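Local coordinates for uncharacterized protein (Bacteroides caccae, PDB 4L7A) that is of unknown function but probably acts as a zinc-dependent peptidase of the HExxH type, at residues A234-Y239 / V246-L251; G185-Y190 / T203-T208; H71-A76 / K140-E145; D78-L83 / R252-R257. All coordinates share one frame; numbering follows the deposited sequence.

Contact 1: residues A234-Y239 / V246-L251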
loop_
_atom_site.group_PDB
_atom_site.type_symbol
_atom_site.label_atom_id
_atom_site.label_comp_id
_atom_site.label_asym_id
_atom_site.label_seq_id
_atom_site.Cartn_x
_atom_site.Cartn_y
_atom_site.Cartn_z
ATOM N N ALA A 234 -3.015 19.999 0.088
ATOM C CA ALA A 234 -4.037 20.626 -0.723
ATOM C C ALA A 234 -3.723 20.386 -2.201
ATOM O O ALA A 234 -4.615 20.102 -3.025
ATOM C CB ALA A 234 -4.123 22.077 -0.440
HETATM N N MSE A 235 -2.450 20.482 -2.545
HETATM C CA MSE A 235 -2.033 20.288 -3.926
HETATM C C MSE A 235 -2.273 18.842 -4.408
HETATM O O MSE A 235 -2.747 18.609 -5.522
HETATM C CB MSE A 235 -0.572 20.657 -4.083
HETATM C CG MSE A 235 -0.196 20.775 -5.567
HETATM SE SE MSE A 235 1.541 21.656 -5.835
HETATM C CE MSE A 235 1.131 23.414 -5.187
ATOM N N VAL A 236 -1.973 17.875 -3.550
ATOM C CA VAL A 236 -2.293 16.462 -3.836
ATOM C C VAL A 236 -3.814 16.238 -4.011
ATOM O O VAL A 236 -4.237 15.596 -4.965
ATOM C CB VAL A 236 -1.760 15.514 -2.729
ATOM C CG1 VAL A 236 -2.179 14.051 -2.976
ATOM C CG2 VAL A 236 -0.249 15.580 -2.699
ATOM N N LYS A 237 -4.614 16.733 -3.073
ATOM C CA LYS A 237 -6.049 16.651 -3.215
ATOM C C LYS A 237 -6.491 17.197 -4.586
ATOM O O LYS A 237 -7.303 16.579 -5.272
ATOM C CB LYS A 237 -6.727 17.399 -2.105
ATOM C CG LYS A 237 -6.755 16.646 -0.806
ATOM C CD LYS A 237 -7.466 17.505 0.292
ATOM C CE LYS A 237 -7.588 16.678 1.588
ATOM N NZ LYS A 237 -7.782 17.588 2.778
ATOM N N LYS A 238 -5.963 18.359 -4.964
ATOM C CA LYS A 238 -6.321 19.006 -6.210
ATOM C C LYS A 238 -5.892 18.176 -7.417
ATOM O O LYS A 238 -6.640 18.027 -8.353
ATOM C CB LYS A 238 -5.716 20.410 -6.259
ATOM C CG LYS A 238 -6.023 21.180 -7.568
ATOM C CD LYS A 238 -5.621 22.666 -7.491
ATOM C CE LYS A 238 -5.497 23.294 -8.891
ATOM N NZ LYS A 238 -6.780 23.269 -9.658
ATOM N N TYR A 239 -4.680 17.630 -7.371
ATOM C CA TYR A 239 -4.178 16.755 -8.398
ATOM C C TYR A 239 -5.077 15.503 -8.532
ATOM O O TYR A 239 -5.442 15.117 -9.662
ATOM C CB TYR A 239 -2.752 16.298 -8.070
ATOM C CG TYR A 239 -2.272 15.096 -8.897
ATOM C CD1 TYR A 239 -1.919 15.237 -10.246
ATOM C CD2 TYR A 239 -2.199 13.827 -8.342
ATOM C CE1 TYR A 239 -1.495 14.136 -11.014
ATOM C CE2 TYR A 239 -1.773 12.724 -9.098
ATOM C CZ TYR A 239 -1.437 12.894 -10.436
ATOM O OH TYR A 239 -1.021 11.781 -11.160
ATOM N N VAL A 246 -10.814 11.821 -8.385
ATOM C CA VAL A 246 -10.910 11.132 -7.120
ATOM C C VAL A 246 -10.927 12.178 -6.025
ATOM O O VAL A 246 -10.083 13.062 -6.003
ATOM C CB VAL A 246 -9.682 10.193 -6.930
ATOM C CG1 VAL A 246 -9.524 9.793 -5.477
ATOM C CG2 VAL A 246 -9.790 9.003 -7.807
ATOM N N ASP A 247 -11.854 12.018 -5.093
ATOM C CA ASP A 247 -11.923 12.824 -3.877
ATOM C C ASP A 247 -11.042 12.109 -2.811
ATOM O O ASP A 247 -11.421 11.076 -2.257
ATOM C CB ASP A 247 -13.390 12.938 -3.465
ATOM C CG ASP A 247 -13.590 13.689 -2.147
ATOM O OD1 ASP A 247 -12.610 13.906 -1.375
ATOM O OD2 ASP A 247 -14.768 14.017 -1.860
ATOM N N LEU A 248 -9.869 12.656 -2.550
ATOM C CA LEU A 248 -8.926 11.983 -1.728
ATOM C C LEU A 248 -9.372 11.856 -0.230
ATOM O O LEU A 248 -9.147 10.812 0.401
ATOM C CB LEU A 248 -7.574 12.692 -1.785
ATOM C CG LEU A 248 -6.385 11.892 -1.219
ATOM C CD1 LEU A 248 -6.055 10.745 -2.140
ATOM C CD2 LEU A 248 -5.156 12.778 -1.073
ATOM N N ASP A 249 -10.005 12.891 0.319
ATOM C CA ASP A 249 -10.526 12.818 1.705
ATOM C C ASP A 249 -11.561 11.709 1.823
ATOM O O ASP A 249 -11.524 10.909 2.769
ATOM C CB ASP A 249 -11.090 14.173 2.220
ATOM C CG ASP A 249 -11.324 14.173 3.743
ATOM O OD1 ASP A 249 -10.447 13.716 4.564
ATOM O OD2 ASP A 249 -12.410 14.611 4.164
ATOM N N LEU A 250 -12.448 11.624 0.843
ATOM C CA LEU A 250 -13.415 10.550 0.817
ATOM C C LEU A 250 -12.723 9.183 0.756
ATOM O O LEU A 250 -13.136 8.253 1.437
ATOM C CB LEU A 250 -14.341 10.734 -0.378
ATOM C CG LEU A 250 -15.406 9.662 -0.519
ATOM C CD1 LEU A 250 -16.252 9.601 0.753
ATOM C CD2 LEU A 250 -16.281 9.918 -1.826
ATOM N N LEU A 251 -11.708 9.068 -0.103
ATOM C CA LEU A 251 -10.962 7.821 -0.249
ATOM C C LEU A 251 -10.288 7.448 1.070
ATOM O O LEU A 251 -10.335 6.292 1.484
ATOM C CB LEU A 251 -9.941 7.865 -1.403
ATOM C CG LEU A 251 -9.084 6.606 -1.663
ATOM C CD1 LEU A 251 -9.910 5.401 -1.958
ATOM C CD2 LEU A 251 -8.194 6.827 -2.838
HETATM O O HOH W 1 -9.127 14.982 -4.363
#
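Val236 and Leu248 supply the apolar part of this contact, in which the last turns of one helix meet the first turn of the next. Val236 CG1 lies 3.8 Å from Leu248 CD2. Placing CG1 anti to the backbone N (chi1 176°) presents that methyl to the leucine branch. Lys237 contributes the aliphatic start of its side chain, which passes Leu248 at about a right angle with CG 4.2 Å from Leu248 CB. Its extended chain then runs on until CE comes 4.4 Å from Asp249 CB.

The pair illustrates two consecutive helices, 211-244 and 248-260, folded against each other across a very short connection. Phe206 and Ile199 of helix 195-208 extend the apolar layer, packing on Leu248 and Val236 respectively.

Polar links between the backbones run through one water. It donates to Lys237 O at 2.6 Å and to Val246 O at 2.7 Å. It also accepts from Leu248 N at 3.0 Å, so three groups fix its position and a first-turn N-H of the second helix gains a partner.

Asp247 is the N-cap of that helix. Its OD1 accepts from Leu250 N at 3.2 Å in a nearly straight bond (174°), the N-H arriving from above the carboxylate plane.

Charge plays a looser part. Lys237 NZ stays 5.0 Å from Asp249 OD1, an oxygen whose salt-bridge partner is Arg252; any attraction between lysine and aspartate is therefore probably long-range.

Contact 2: residues G185-Y190 / T203-T208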
loop_
_atom_site.group_PDB
_atom_site.type_symbol
_atom_site.label_atom_id
_atom_site.label_comp_id
_atom_site.label_asym_id
_atom_site.label_seq_id
_atom_site.Cartn_x
_atom_site.Cartn_y
_atom_site.Cartn_z
ATOM N N GLY A 185 8.277 20.200 6.682
ATOM C CA GLY A 185 7.161 19.874 5.809
ATOM C C GLY A 185 7.220 18.480 5.206
ATOM O O GLY A 185 6.640 18.219 4.165
ATOM N N PHE A 186 7.956 17.578 5.839
ATOM C CA PHE A 186 8.056 16.188 5.365
ATOM C C PHE A 186 7.304 15.285 6.318
ATOM O O PHE A 186 7.576 15.307 7.548
ATOM C CB PHE A 186 9.528 15.750 5.314
ATOM C CG PHE A 186 10.361 16.530 4.311
ATOM C CD1 PHE A 186 9.916 16.695 2.997
ATOM C CD2 PHE A 186 11.547 17.103 4.674
ATOM C CE1 PHE A 186 10.650 17.402 2.090
ATOM C CE2 PHE A 186 12.285 17.817 3.756
ATOM C CZ PHE A 186 11.827 17.994 2.483
ATOM N N VAL A 187 6.368 14.495 5.774
ATOM C CA VAL A 187 5.575 13.593 6.587
ATOM C C VAL A 187 6.317 12.381 7.140
ATOM O O VAL A 187 5.869 11.793 8.109
ATOM C CB VAL A 187 4.272 13.122 5.883
ATOM C CG1 VAL A 187 3.288 14.300 5.728
ATOM C CG2 VAL A 187 4.539 12.450 4.504
ATOM N N THR A 188 7.433 12.012 6.528
ATOM C CA THR A 188 8.295 10.934 6.974
ATOM C C THR A 188 9.712 11.273 6.558
ATOM O O THR A 188 9.925 12.114 5.694
ATOM C CB THR A 188 7.956 9.587 6.247
ATOM O OG1 THR A 188 8.080 9.728 4.824
ATOM C CG2 THR A 188 6.613 9.119 6.586
ATOM N N PRO A 189 10.699 10.595 7.116
ATOM C CA PRO A 189 12.085 10.796 6.625
ATOM C C PRO A 189 12.226 10.553 5.151
ATOM O O PRO A 189 12.872 11.343 4.458
ATOM C CB PRO A 189 12.873 9.736 7.393
ATOM C CG PRO A 189 12.144 9.667 8.718
ATOM C CD PRO A 189 10.664 9.792 8.346
ATOM N N TYR A 190 11.611 9.479 4.649
ATOM C CA TYR A 190 11.671 9.147 3.216
ATOM C C TYR A 190 11.065 10.200 2.294
ATOM O O TYR A 190 11.550 10.420 1.183
ATOM C CB TYR A 190 10.979 7.794 2.981
ATOM C CG TYR A 190 11.240 7.201 1.647
ATOM C CD1 TYR A 190 12.514 7.063 1.171
ATOM C CD2 TYR A 190 10.235 6.676 0.907
ATOM C CE1 TYR A 190 12.753 6.478 -0.053
ATOM C CE2 TYR A 190 10.479 6.094 -0.342
ATOM C CZ TYR A 190 11.700 5.985 -0.788
ATOM O OH TYR A 190 11.931 5.379 -2.009
ATOM N N THR A 203 0.545 11.223 -0.071
ATOM C CA THR A 203 -0.638 10.484 -0.488
ATOM C C THR A 203 -0.860 9.206 0.328
ATOM O O THR A 203 -1.958 8.952 0.838
ATOM C CB THR A 203 -0.507 10.078 -1.998
ATOM O OG1 THR A 203 -0.179 11.214 -2.814
ATOM C CG2 THR A 203 -1.802 9.455 -2.507
ATOM N N ALA A 204 0.198 8.389 0.481
ATOM C CA ALA A 204 0.120 7.127 1.192
ATOM C C ALA A 204 -0.097 7.311 2.694
ATOM O O ALA A 204 -0.835 6.509 3.321
ATOM C CB ALA A 204 1.377 6.332 0.988
ATOM N N CYS A 205 0.552 8.314 3.265
ATOM C CA CYS A 205 0.305 8.620 4.702
ATOM C C CYS A 205 -1.114 9.139 4.921
ATOM O O CYS A 205 -1.823 8.712 5.841
ATOM C CB CYS A 205 1.313 9.609 5.247
ATOM S SG CYS A 205 3.026 8.957 5.349
ATOM N N PHE A 206 -1.547 10.052 4.064
ATOM C CA PHE A 206 -2.868 10.592 4.195
ATOM C C PHE A 206 -3.919 9.490 4.094
ATOM O O PHE A 206 -4.872 9.477 4.890
ATOM C CB PHE A 206 -3.146 11.669 3.145
ATOM C CG PHE A 206 -4.446 12.373 3.354
ATOM C CD1 PHE A 206 -4.629 13.194 4.461
ATOM C CD2 PHE A 206 -5.494 12.182 2.481
ATOM C CE1 PHE A 206 -5.846 13.853 4.700
ATOM C CE2 PHE A 206 -6.711 12.845 2.688
ATOM C CZ PHE A 206 -6.884 13.694 3.815
ATOM N N LEU A 207 -3.730 8.538 3.173
ATOM C CA LEU A 207 -4.717 7.517 2.993
ATOM C C LEU A 207 -4.749 6.472 4.102
ATOM O O LEU A 207 -5.777 5.928 4.341
ATOM C CB LEU A 207 -4.574 6.833 1.610
ATOM C CG LEU A 207 -4.889 7.689 0.398
ATOM C CD1 LEU A 207 -4.757 6.861 -0.909
ATOM C CD2 LEU A 207 -6.318 8.236 0.540
ATOM N N THR A 208 -3.623 6.187 4.755
ATOM C CA THR A 208 -3.524 5.090 5.696
ATOM C C THR A 208 -3.452 5.522 7.194
ATOM O O THR A 208 -3.920 4.785 8.043
ATOM C CB THR A 208 -2.291 4.203 5.440
ATOM O OG1 THR A 208 -1.084 4.973 5.524
ATOM C CG2 THR A 208 -2.355 3.571 4.096
#
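Val187 and Cys205 are the closest backbone positions, their CA atoms 7.5 Å apart, where the irregular run 185-190 passes alongside the last turns of helix 195-208. The gap between the chains is bridged by side chains meeting on a single sulfur. Cys205 SG touches two methyls, Thr188 CG2 at 3.8 Å and Val187 CG2 at 3.9 Å. With SG anti to its own carbonyl carbon (chi1 -67°), the thiol reaches out from the helix to both. The two methyls come from successive residues whose side chains both leave the backbone toward the helix, so one thiol serves them together. On Thr188 the two branches divide their work: CG2 faces the sulfur, while OG1 is hydrogen-bonded to Glu201 and to the backbone N of Ala191.

Gly185, with positive phi, is the C' residue of the Schellman motif that ends helix 178-181 and releases the chain into this run.

Glu201 also bonds His144 ND1 and pairs with Lys140, consistent with a second-shell acid that orients the first histidine of the HExxH sequence. Around the contact, Lys140 of helix 131-153 packs on Cys205, while Phe206 reaches helices 211-244 and 248-260.

Contact 3: residues H71-A76 / K140-E145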
loop_
_atom_site.group_PDB
_atom_site.type_symbol
_atom_site.label_atom_id
_atom_site.label_comp_id
_atom_site.label_asym_id
_atom_site.label_seq_id
_atom_site.Cartn_x
_atom_site.Cartn_y
_atom_site.Cartn_z
ATOM N N HIS A 71 -10.604 -6.151 -0.339
ATOM C CA HIS A 71 -11.582 -5.327 0.427
ATOM C C HIS A 71 -11.082 -3.935 0.820
ATOM O O HIS A 71 -11.835 -2.954 0.756
ATOM C CB HIS A 71 -12.008 -6.039 1.705
ATOM C CG HIS A 71 -13.147 -5.379 2.395
ATOM N ND1 HIS A 71 -14.429 -5.391 1.874
ATOM C CD2 HIS A 71 -13.203 -4.654 3.535
ATOM C CE1 HIS A 71 -15.235 -4.741 2.688
ATOM N NE2 HIS A 71 -14.518 -4.278 3.700
ATOM N N CYS A 72 -9.802 -3.861 1.185
ATOM C CA CYS A 72 -9.226 -2.640 1.781
ATOM C C CYS A 72 -8.481 -1.705 0.823
ATOM O O CYS A 72 -8.241 -0.521 1.150
ATOM C CB CYS A 72 -8.308 -3.030 2.904
ATOM S SG CYS A 72 -9.175 -3.857 4.238
ATOM N N TRP A 73 -8.131 -2.207 -0.341
ATOM C CA TRP A 73 -7.487 -1.403 -1.388
ATOM C C TRP A 73 -8.328 -1.441 -2.670
ATOM O O TRP A 73 -8.941 -0.419 -3.040
ATOM C CB TRP A 73 -6.003 -1.753 -1.575
ATOM C CG TRP A 73 -5.532 -1.560 -2.960
ATOM C CD1 TRP A 73 -5.649 -0.442 -3.737
ATOM C CD2 TRP A 73 -4.939 -2.548 -3.764
ATOM N NE1 TRP A 73 -5.191 -0.713 -5.014
ATOM C CE2 TRP A 73 -4.719 -2.003 -5.024
ATOM C CE3 TRP A 73 -4.513 -3.853 -3.518
ATOM C CZ2 TRP A 73 -4.077 -2.724 -6.048
ATOM C CZ3 TRP A 73 -3.933 -4.589 -4.579
ATOM C CH2 TRP A 73 -3.739 -4.007 -5.807
ATOM N N LEU A 74 -8.446 -2.614 -3.303
ATOM C CA LEU A 74 -9.033 -2.680 -4.635
ATOM C C LEU A 74 -10.477 -2.196 -4.645
ATOM O O LEU A 74 -10.807 -1.341 -5.420
ATOM C CB LEU A 74 -8.965 -4.077 -5.195
ATOM C CG LEU A 74 -7.604 -4.561 -5.661
ATOM C CD1 LEU A 74 -7.634 -6.062 -5.852
ATOM C CD2 LEU A 74 -7.201 -3.915 -6.950
ATOM N N GLU A 75 -11.282 -2.650 -3.694
ATOM C CA GLU A 75 -12.645 -2.188 -3.575
ATOM C C GLU A 75 -12.798 -0.754 -3.094
ATOM O O GLU A 75 -13.826 -0.127 -3.383
ATOM C CB GLU A 75 -13.494 -3.123 -2.721
ATOM C CG GLU A 75 -13.875 -4.411 -3.460
ATOM C CD GLU A 75 -14.745 -5.309 -2.579
ATOM O OE1 GLU A 75 -15.627 -4.818 -1.845
ATOM O OE2 GLU A 75 -14.515 -6.499 -2.569
ATOM N N ALA A 76 -11.787 -0.226 -2.402
ATOM C CA ALA A 76 -11.850 1.146 -1.924
ATOM C C ALA A 76 -11.649 2.120 -3.067
ATOM O O ALA A 76 -12.358 3.119 -3.250
ATOM C CB ALA A 76 -10.801 1.366 -0.811
ATOM N N LYS A 140 0.615 0.780 3.566
ATOM C CA LYS A 140 1.309 2.069 3.373
ATOM C C LYS A 140 2.198 2.042 2.112
ATOM O O LYS A 140 2.112 2.909 1.222
ATOM C CB LYS A 140 2.094 2.465 4.628
ATOM C CG LYS A 140 3.266 3.415 4.424
ATOM C CD LYS A 140 2.725 4.789 4.220
ATOM C CE LYS A 140 3.815 5.779 3.740
ATOM N NZ LYS A 140 5.123 5.627 4.417
ATOM N N VAL A 141 3.108 1.090 2.062
ATOM C CA VAL A 141 3.992 0.974 0.884
ATOM C C VAL A 141 3.223 0.736 -0.415
ATOM O O VAL A 141 3.578 1.278 -1.470
ATOM C CB VAL A 141 5.019 -0.155 1.069
ATOM C CG1 VAL A 141 5.814 -0.312 -0.139
ATOM C CG2 VAL A 141 5.951 0.238 2.231
HETATM N N MSE A 142 2.170 -0.050 -0.352
HETATM C CA MSE A 142 1.362 -0.266 -1.532
HETATM C C MSE A 142 0.753 1.023 -2.092
HETATM O O MSE A 142 0.930 1.310 -3.263
HETATM C CB MSE A 142 0.272 -1.326 -1.285
HETATM C CG MSE A 142 0.884 -2.736 -1.156
HETATM SE SE MSE A 142 -0.379 -4.026 -0.393
HETATM C CE MSE A 142 -1.135 -4.597 -2.105
ATOM N N HIS A 143 0.027 1.773 -1.252
ATOM C CA HIS A 143 -0.534 3.045 -1.698
ATOM C C HIS A 143 0.540 3.986 -2.198
ATOM O O HIS A 143 0.320 4.770 -3.111
ATOM C CB HIS A 143 -1.379 3.751 -0.620
ATOM C CG HIS A 143 -2.588 2.979 -0.232
ATOM N ND1 HIS A 143 -3.626 2.742 -1.118
ATOM C CD2 HIS A 143 -2.907 2.327 0.914
ATOM C CE1 HIS A 143 -4.545 2.003 -0.525
ATOM N NE2 HIS A 143 -4.126 1.713 0.700
ATOM N N HIS A 144 1.719 3.905 -1.625
ATOM C CA HIS A 144 2.810 4.763 -2.075
ATOM C C HIS A 144 3.121 4.398 -3.550
ATOM O O HIS A 144 3.210 5.255 -4.393
ATOM C CB HIS A 144 4.052 4.622 -1.179
ATOM C CG HIS A 144 5.289 5.272 -1.732
ATOM N ND1 HIS A 144 6.010 6.215 -1.033
ATOM C CD2 HIS A 144 5.957 5.084 -2.897
ATOM C CE1 HIS A 144 7.059 6.592 -1.752
ATOM N NE2 HIS A 144 7.067 5.889 -2.877
ATOM N N GLU A 145 3.300 3.127 -3.836
ATOM C CA GLU A 145 3.652 2.654 -5.201
ATOM C C GLU A 145 2.543 2.884 -6.192
ATOM O O GLU A 145 2.829 3.236 -7.345
ATOM C CB GLU A 145 3.996 1.197 -5.161
ATOM C CG GLU A 145 5.283 0.909 -4.347
ATOM C CD GLU A 145 6.534 1.431 -5.048
ATOM O OE1 GLU A 145 6.620 1.302 -6.309
ATOM O OE2 GLU A 145 7.402 2.005 -4.366
HETATM O O HOH W 2 -5.783 0.083 2.278
#
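Trp73 reaches from helix 59-81 to Met142 and His143 on helix 131-153, the helix that carries the His-Glu-Phe-Ala-His signature of HExxH metallopeptidases, begun here by His144 and Glu145. At the root of the tryptophan, CB lies 4.2 Å from His143 CE1, and the next contact outward, CD1, meets the same imidazole carbon. The two rings stand nearly perpendicular, planes at 86°, with the five-membered ring centroid of Trp73 5.8 Å from that of His143. On the benzo side, CE3 and CZ3 share one partner: the terminal methyl CE of Met142, a selenomethionine, lies 3.7 Å from Trp73 CZ3. A bend at chi3 (90°) turns this methyl toward the indole.

Leu74 CG covers one indole face toward its rim, Phe146 stacks on the ring, and Tyr77 meets it edge-to-face. This buried setting lies close to the centre of the chain, where a wider pi-type turn at 71-74 interrupts the regular helix.

His143 is held at both nitrogens. ND1 is hydrogen-bonded to Tyr77 OH, and NE2 lies 2.8 Å from a water in the plane of the imidazole; the same water donates to Cys72 O, also at 2.8 Å.

Contact 4: residues D78-L83 / R252-R257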
loop_
_atom_site.group_PDB
_atom_site.type_symbol
_atom_site.label_atom_id
_atom_site.label_comp_id
_atom_site.label_asym_id
_atom_site.label_seq_id
_atom_site.Cartn_x
_atom_site.Cartn_y
_atom_site.Cartn_z
ATOM N N ASP A 78 -12.157 1.285 -6.133
ATOM C CA ASP A 78 -13.318 1.152 -6.997
ATOM C C ASP A 78 -14.440 2.037 -6.491
ATOM O O ASP A 78 -15.019 2.765 -7.260
ATOM C CB ASP A 78 -13.887 -0.275 -7.040
ATOM C CG ASP A 78 -13.040 -1.245 -7.830
ATOM O OD1 ASP A 78 -12.183 -0.818 -8.635
ATOM O OD2 ASP A 78 -13.278 -2.471 -7.656
ATOM N N GLU A 79 -14.729 1.978 -5.191
ATOM C CA GLU A 79 -15.822 2.760 -4.616
ATOM C C GLU A 79 -15.683 4.267 -4.872
ATOM O O GLU A 79 -16.647 4.951 -5.157
ATOM C CB GLU A 79 -15.890 2.522 -3.105
ATOM C CG GLU A 79 -17.152 3.023 -2.443
ATOM C CD GLU A 79 -17.160 2.744 -0.931
ATOM O OE1 GLU A 79 -16.821 1.634 -0.462
ATOM O OE2 GLU A 79 -17.480 3.670 -0.200
ATOM N N VAL A 80 -14.478 4.797 -4.741
ATOM C CA VAL A 80 -14.308 6.231 -4.885
ATOM C C VAL A 80 -13.928 6.684 -6.284
ATOM O O VAL A 80 -14.381 7.729 -6.708
ATOM C CB VAL A 80 -13.301 6.727 -3.875
ATOM C CG1 VAL A 80 -13.104 8.248 -4.001
ATOM C CG2 VAL A 80 -13.829 6.376 -2.471
ATOM N N GLY A 81 -13.077 5.943 -6.994
ATOM C CA GLY A 81 -12.590 6.399 -8.319
ATOM C C GLY A 81 -13.136 5.637 -9.517
ATOM O O GLY A 81 -12.972 6.059 -10.631
ATOM N N GLY A 82 -13.773 4.493 -9.294
ATOM C CA GLY A 82 -14.247 3.679 -10.402
ATOM C C GLY A 82 -13.174 2.683 -10.820
ATOM O O GLY A 82 -11.995 2.831 -10.497
ATOM N N LEU A 83 -13.608 1.693 -11.588
ATOM C CA LEU A 83 -12.822 0.555 -11.971
ATOM C C LEU A 83 -11.639 1.006 -12.814
ATOM O O LEU A 83 -10.517 0.499 -12.636
ATOM C CB LEU A 83 -13.665 -0.460 -12.714
ATOM C CG LEU A 83 -12.913 -1.743 -13.034
ATOM C CD1 LEU A 83 -12.754 -2.582 -11.767
ATOM C CD2 LEU A 83 -13.618 -2.565 -14.175
ATOM N N ARG A 252 -9.695 8.418 1.743
ATOM C CA ARG A 252 -9.141 8.161 3.096
ATOM C C ARG A 252 -10.183 7.550 4.062
ATOM O O ARG A 252 -9.885 6.589 4.777
ATOM C CB ARG A 252 -8.543 9.444 3.701
ATOM C CG ARG A 252 -8.033 9.268 5.149
ATOM C CD ARG A 252 -7.632 10.631 5.758
ATOM N NE ARG A 252 -8.800 11.485 5.865
ATOM C CZ ARG A 252 -9.652 11.462 6.904
ATOM N NH1 ARG A 252 -9.451 10.657 7.926
ATOM N NH2 ARG A 252 -10.730 12.246 6.925
ATOM N N LYS A 253 -11.397 8.103 4.051
ATOM C CA LYS A 253 -12.453 7.661 4.946
ATOM C C LYS A 253 -12.962 6.304 4.571
ATOM O O LYS A 253 -13.226 5.492 5.444
ATOM C CB LYS A 253 -13.605 8.655 4.969
ATOM C CG LYS A 253 -13.299 9.882 5.816
ATOM C CD LYS A 253 -13.857 11.186 5.208
ATOM C CE LYS A 253 -15.361 11.266 5.273
ATOM N NZ LYS A 253 -15.774 11.887 6.531
ATOM N N VAL A 254 -13.090 6.062 3.274
ATOM C CA VAL A 254 -13.542 4.768 2.791
ATOM C C VAL A 254 -12.528 3.655 3.146
ATOM O O VAL A 254 -12.917 2.602 3.624
ATOM C CB VAL A 254 -13.874 4.832 1.299
ATOM C CG1 VAL A 254 -13.999 3.436 0.695
ATOM C CG2 VAL A 254 -15.177 5.645 1.114
ATOM N N ILE A 255 -11.246 3.936 3.003
ATOM C CA ILE A 255 -10.203 3.001 3.422
ATOM C C ILE A 255 -10.301 2.699 4.917
ATOM O O ILE A 255 -10.341 1.527 5.302
ATOM C CB ILE A 255 -8.802 3.524 3.058
ATOM C CG1 ILE A 255 -8.632 3.387 1.539
ATOM C CG2 ILE A 255 -7.688 2.739 3.827
ATOM C CD1 ILE A 255 -7.466 4.065 0.926
ATOM N N ALA A 256 -10.427 3.741 5.757
ATOM C CA ALA A 256 -10.587 3.534 7.181
ATOM C C ALA A 256 -11.834 2.698 7.540
ATOM O O ALA A 256 -11.772 1.833 8.426
ATOM C CB ALA A 256 -10.629 4.878 7.942
ATOM N N ARG A 257 -12.950 2.941 6.867
ATOM C CA ARG A 257 -14.149 2.186 7.132
ATOM C C ARG A 257 -13.900 0.734 6.776
ATOM O O ARG A 257 -14.284 -0.190 7.509
ATOM C CB ARG A 257 -15.309 2.725 6.293
ATOM C CG ARG A 257 -16.649 2.226 6.696
ATOM C CD ARG A 257 -17.727 2.443 5.614
ATOM N NE ARG A 257 -17.590 1.488 4.514
ATOM C CZ ARG A 257 -17.435 1.773 3.219
ATOM N NH1 ARG A 257 -17.379 3.002 2.755
ATOM N NH2 ARG A 257 -17.359 0.787 2.350
#
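Glu79 OE1 is gripped by two arginines, Arg257 across the contact and Arg258 just beyond it. Arg257 NH2 donates to OE1 at 3.0 Å and nearly straight (170°), while Arg257 NH1 donates to Glu79 OE2 at 3.0 Å. Each oxygen uses its syn lone pair, and the carboxylate and guanidinium planes are 18° apart, nearly coplanar. This two-point, end-on grip should resist rotation of either group. A bend at chi3 (75°) brings the guanidinium round to the glutamate, and Arg257 NE pairs separately with Glu261.

Beneath the ions lies Val254. Its CG2 is 3.3 Å from Glu79 OE2, its CG1 is 3.5 Å from Glu79 OE1, and CG2 also meets Val80 CG2 at 3.9 Å. With an alanine here both methyls are gone, and the gap this opens beside Val80 CG2 and under the Glu79 carboxylate is likely to let the glutamate end settle less precisely between its arginines.

Helices 59-81 and 248-260 thus meet through a valine pair bordered by a bidentate carboxylate-guanidinium bridge, typical of a helix-helix interface whose apolar seam gives way to an ion pair at the exposed edge.

Read from the N terminus, helix 59-81 opens two contacts in succession. Contact 3 closes first, after the chain has passed through the strands of the mixed sheet and reached helix 131-153. Contact 4 stays open until helix 248-260, so the two cross. Nested within the long loop of contact 4 are contact 2, a local closure of the run 185-190 onto helix 195-208, and then contact 1, the short closure between helices 211-244 and 248-260. Neighbouring contacts touch: Ile255 packs against Ala76 and His143, and Leu248 against Phe206 and Leu207. Helix 248-260 thereby joins helix 59-81 to helices 195-208 and 211-244, beside the helix bearing the HExxH sequence.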